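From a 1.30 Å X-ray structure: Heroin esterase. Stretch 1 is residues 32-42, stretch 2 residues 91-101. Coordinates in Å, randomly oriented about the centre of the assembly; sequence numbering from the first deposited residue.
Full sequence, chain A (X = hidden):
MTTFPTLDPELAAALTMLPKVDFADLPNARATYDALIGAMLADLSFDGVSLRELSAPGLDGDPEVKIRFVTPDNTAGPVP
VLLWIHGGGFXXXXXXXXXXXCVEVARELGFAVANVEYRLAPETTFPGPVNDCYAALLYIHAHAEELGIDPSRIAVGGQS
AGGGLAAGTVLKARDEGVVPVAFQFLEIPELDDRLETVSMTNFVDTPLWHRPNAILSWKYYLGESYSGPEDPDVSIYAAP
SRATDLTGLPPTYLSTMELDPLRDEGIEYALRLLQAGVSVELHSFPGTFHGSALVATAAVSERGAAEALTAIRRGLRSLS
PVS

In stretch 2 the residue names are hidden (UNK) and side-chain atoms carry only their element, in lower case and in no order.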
# COMPACT_ATOMS: atom_id res chain seq x y z
N THR A 32 6.69 -17.97 5.78
CA THR A 32 7.46 -17.83 4.52
C THR A 32 7.48 -16.36 4.09
O THR A 32 8.47 -15.87 3.51
CB THR A 32 6.98 -18.80 3.42
OG1 THR A 32 6.46 -18.12 2.25
CG2 THR A 32 5.84 -19.69 3.89
N TYR A 33 6.45 -15.54 4.36
CA TYR A 33 6.61 -14.14 3.91
C TYR A 33 7.67 -13.40 4.69
O TYR A 33 8.54 -12.68 4.21
CB TYR A 33 5.30 -13.36 4.04
CG TYR A 33 5.32 -11.96 3.46
CD1 TYR A 33 5.44 -11.78 2.08
CD2 TYR A 33 5.21 -10.85 4.30
CE1 TYR A 33 5.46 -10.50 1.55
CE2 TYR A 33 5.22 -9.57 3.77
CZ TYR A 33 5.35 -9.42 2.41
OH TYR A 33 5.37 -8.15 1.88
N ASP A 34 7.58 -13.62 6.01
CA ASP A 34 8.46 -12.95 6.95
C ASP A 34 9.90 -13.34 6.66
O ASP A 34 10.85 -12.62 6.99
CB ASP A 34 8.03 -13.31 8.37
CG ASP A 34 6.82 -12.51 8.87
OD1 ASP A 34 6.12 -11.77 8.13
OD2 ASP A 34 6.54 -12.62 10.10
N ALA A 35 10.10 -14.50 6.03
CA ALA A 35 11.46 -14.90 5.70
C ALA A 35 11.87 -14.37 4.33
O ALA A 35 13.06 -14.10 4.17
CB ALA A 35 11.59 -16.42 5.79
N LEU A 36 10.96 -14.22 3.38
CA LEU A 36 11.15 -13.67 2.05
C LEU A 36 11.41 -12.16 2.15
O LEU A 36 11.90 -11.52 1.19
CB LEU A 36 9.94 -14.03 1.17
CG LEU A 36 10.14 -14.34 -0.30
CD1 LEU A 36 8.88 -14.17 -1.16
CD2 LEU A 36 11.22 -13.43 -0.89
N ILE A 37 11.12 -11.55 3.30
CA ILE A 37 11.43 -10.14 3.55
C ILE A 37 12.66 -9.99 4.45
O ILE A 37 13.63 -9.29 4.12
CB ILE A 37 10.23 -9.36 4.14
CG1 ILE A 37 9.46 -8.50 3.13
CG2 ILE A 37 10.61 -8.49 5.34
CD1 ILE A 37 9.64 -8.93 1.69
N GLY A 38 12.70 -10.62 5.63
CA GLY A 38 13.83 -10.46 6.54
C GLY A 38 15.16 -10.81 5.91
O GLY A 38 16.21 -10.25 6.26
N ALA A 39 15.14 -11.75 4.97
CA ALA A 39 16.36 -12.02 4.22
C ALA A 39 16.84 -10.72 3.58
O ALA A 39 18.04 -10.43 3.52
CB ALA A 39 16.14 -13.12 3.19
N MET A 40 15.92 -9.92 3.08
CA MET A 40 16.29 -8.69 2.38
C MET A 40 16.67 -7.59 3.37
O MET A 40 17.48 -6.72 3.01
CB MET A 40 15.15 -8.24 1.46
CG MET A 40 14.42 -6.95 1.80
SD MET A 40 12.83 -6.85 0.95
CE MET A 40 12.95 -8.23 -0.19
N LEU A 41 16.12 -7.56 4.58
CA LEU A 41 16.42 -6.48 5.52
C LEU A 41 17.80 -6.60 6.15
O LEU A 41 18.38 -5.66 6.65
CB LEU A 41 15.38 -6.53 6.65
CG LEU A 41 13.96 -6.31 6.16
CD1 LEU A 41 12.93 -6.48 7.29
CD2 LEU A 41 13.83 -4.93 5.51
N ALA A 42 18.36 -7.82 6.14
CA ALA A 42 19.65 -8.06 6.75
C ALA A 42 20.80 -7.17 6.27
O ALA A 42 21.63 -6.74 7.07
CB ALA A 42 20.06 -9.50 6.44
N UNK A 91 -3.51 -9.51 6.22
CA UNK A 91 -3.30 -10.53 7.27
C UNK A 91 -1.87 -10.90 7.52
O UNK A 91 -1.59 -11.64 8.51
c UNK A 91 -4.14 -11.78 6.92
N UNK A 92 -0.95 -10.45 6.65
CA UNK A 92 0.47 -10.76 6.87
C UNK A 92 1.33 -9.51 6.70
O UNK A 92 0.79 -8.49 6.19
c UNK A 92 1.63 -12.67 3.61
c UNK A 92 1.01 -11.88 5.93
c UNK A 92 1.24 -11.47 4.49
c UNK A 92 0.07 -13.09 6.04
N UNK A 93 2.59 -9.56 7.10
CA UNK A 93 3.51 -8.44 6.88
C UNK A 93 3.66 -7.59 8.11
O UNK A 93 2.84 -7.57 9.04
N UNK A 94 4.74 -6.84 8.13
CA UNK A 94 5.15 -5.92 9.15
C UNK A 94 5.59 -4.61 8.53
O UNK A 94 5.99 -4.54 7.35
o UNK A 94 7.49 -6.57 9.14
c UNK A 94 6.02 -7.88 10.46
c UNK A 94 6.33 -6.48 9.98
N UNK A 95 5.51 -3.55 9.30
CA UNK A 95 6.05 -2.30 8.79
C UNK A 95 7.51 -2.45 8.41
O UNK A 95 7.87 -1.87 7.37
c UNK A 95 5.89 -1.16 9.81
N UNK A 96 8.31 -3.20 9.17
CA UNK A 96 9.74 -3.22 8.79
C UNK A 96 9.95 -3.79 7.40
O UNK A 96 10.96 -3.53 6.72
o UNK A 96 13.83 -5.39 10.34
c UNK A 96 12.59 -5.25 10.46
o UNK A 96 11.86 -6.00 11.17
c UNK A 96 10.49 -4.03 9.85
c UNK A 96 11.99 -4.08 9.69
N UNK A 97 9.05 -4.62 6.92
CA UNK A 97 9.20 -5.21 5.59
C UNK A 97 9.24 -4.12 4.52
O UNK A 97 9.79 -4.41 3.45
c UNK A 97 8.10 -6.25 5.29
o UNK A 97 6.85 -5.60 5.09
N UNK A 98 8.73 -2.92 4.80
CA UNK A 98 8.82 -1.82 3.84
C UNK A 98 9.98 -0.88 4.11
O UNK A 98 10.09 0.16 3.43
c UNK A 98 7.51 -1.02 3.83
o UNK A 98 6.43 -1.72 3.29
N UNK A 99 10.85 -1.21 5.06
CA UNK A 99 12.01 -0.33 5.26
C UNK A 99 12.81 -0.03 3.99
O UNK A 99 13.18 1.14 3.83
o UNK A 99 13.36 -1.24 8.62
o UNK A 99 11.57 -0.12 8.09
c UNK A 99 12.60 -0.76 7.74
c UNK A 99 12.96 -0.95 6.29
N UNK A 100 13.04 -0.95 3.07
CA UNK A 100 13.84 -0.60 1.88
C UNK A 100 13.29 0.60 1.12
O UNK A 100 13.99 1.56 0.82
c UNK A 100 13.81 -1.89 1.06
c UNK A 100 12.71 -2.40 3.06
c UNK A 100 13.72 -2.98 2.09
N UNK A 101 11.99 0.56 0.85
CA UNK A 101 11.35 1.65 0.10
C UNK A 101 11.35 2.93 0.91
O UNK A 101 11.58 4.02 0.37
c UNK A 101 9.91 1.26 -0.31
c UNK A 101 9.76 2.79 -2.32
c UNK A 101 7.35 3.92 -1.36
c UNK A 101 9.20 2.36 -1.11
c UNK A 101 8.03 2.95 -0.62
c UNK A 101 9.11 3.81 -3.03
c UNK A 101 7.92 4.34 -2.56
O HOH W 1 5.58 -5.67 2.73
O HOH W 2 3.64 -11.51 8.76
O HOH W 3 7.01 -9.30 7.31

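Position 91 carries a single side-chain carbon, too far from the helix of stretch 1 to touch it; this is Ala91, small and buried. Position 92 has four carbons, forked at the first, with one arm two carbons long, the pattern of isoleucine. The end of the long arm lies 3.8 Å from Tyr33 CB, so Ile92 offers its CD1 to the apolar base of the tyrosine side chain.

Position 93 has no side-chain atoms. Its CA sits 3.7 Å from Tyr33 CE2, near the plane of the ring and at its edge. A CB here would stand 3.5 Å from Tyr33 CE2, and at a phi of 100° and psi of 160° it would also be jammed against the carbonyl oxygen of Ile92. The backbone angles alone call for glycine, and Gly93 lets the chain pass close to the ring.

At position 94 one carbon bears an oxygen and a carbon, which identifies Thr94. It makes no direct contact within 4.5 Å; its OG1 is linked weakly, at 3.3 Å, to the oxygen of water 3, which donates to Asp34 OD1 at 2.8 Å. Position 95 is a single carbon again, Ala95, buried and out of reach of the helix.

Position 96 shows three carbons in a row, the third carrying two oxygens: a glutamate. Its CB points sideways, but the extended chain (chi1 and chi2 both t) brings the carboxylate of Glu96 nearer, and OE2 packs 3.4 Å from Leu41 CD1. That is a van der Waals contact, since a methyl group gives the carboxylate no polar partner.

Position 97 has one carbon and then one oxygen. The carbon lies 3.4 Å from Ile37 CG2, where a compact side chain suits the close approach of the backbones. Ser97 also braces its own turn, donating from OG to Thr94 O at 2.6 Å. Position 98 has the same carbon and oxygen, but its CB points away from the helix; Ser98 occupies the N-cap position, although its side chain makes no capping bond.

Two carbons, the second carrying two oxygens, mark position 99 as Asp99. Its CB is 4.1 Å from Leu41 CD2, while both carboxylate oxygens are hydrogen-bonded elsewhere in the structure. At position 100 three carbons close a ring onto the backbone N, so this is Pro100, well suited to the first turn of a helix. Its CD lies 3.7 Å from Leu41 CD2 and its CG 4.0 Å from Met40 CG. Position 101, one carbon followed by a six-carbon ring, is Phe101, which does not reach stretch 1.

No hydrogen bond joins the stretches directly. Apolar packing by Tyr33, Ile37, Met40 and Leu41 is supplemented by water: water 1 lies 2.6 Å from Tyr33 OH and donates to Ser97 OG at 2.7 Å, while water 2 donates to Asp34 OD1 at 2.6 Å and accepts from Gly93 N at 2.8 Å. These waters span polar gaps that the side chains leave open.

Stretch 2 91-101: AIGTAESSDPF
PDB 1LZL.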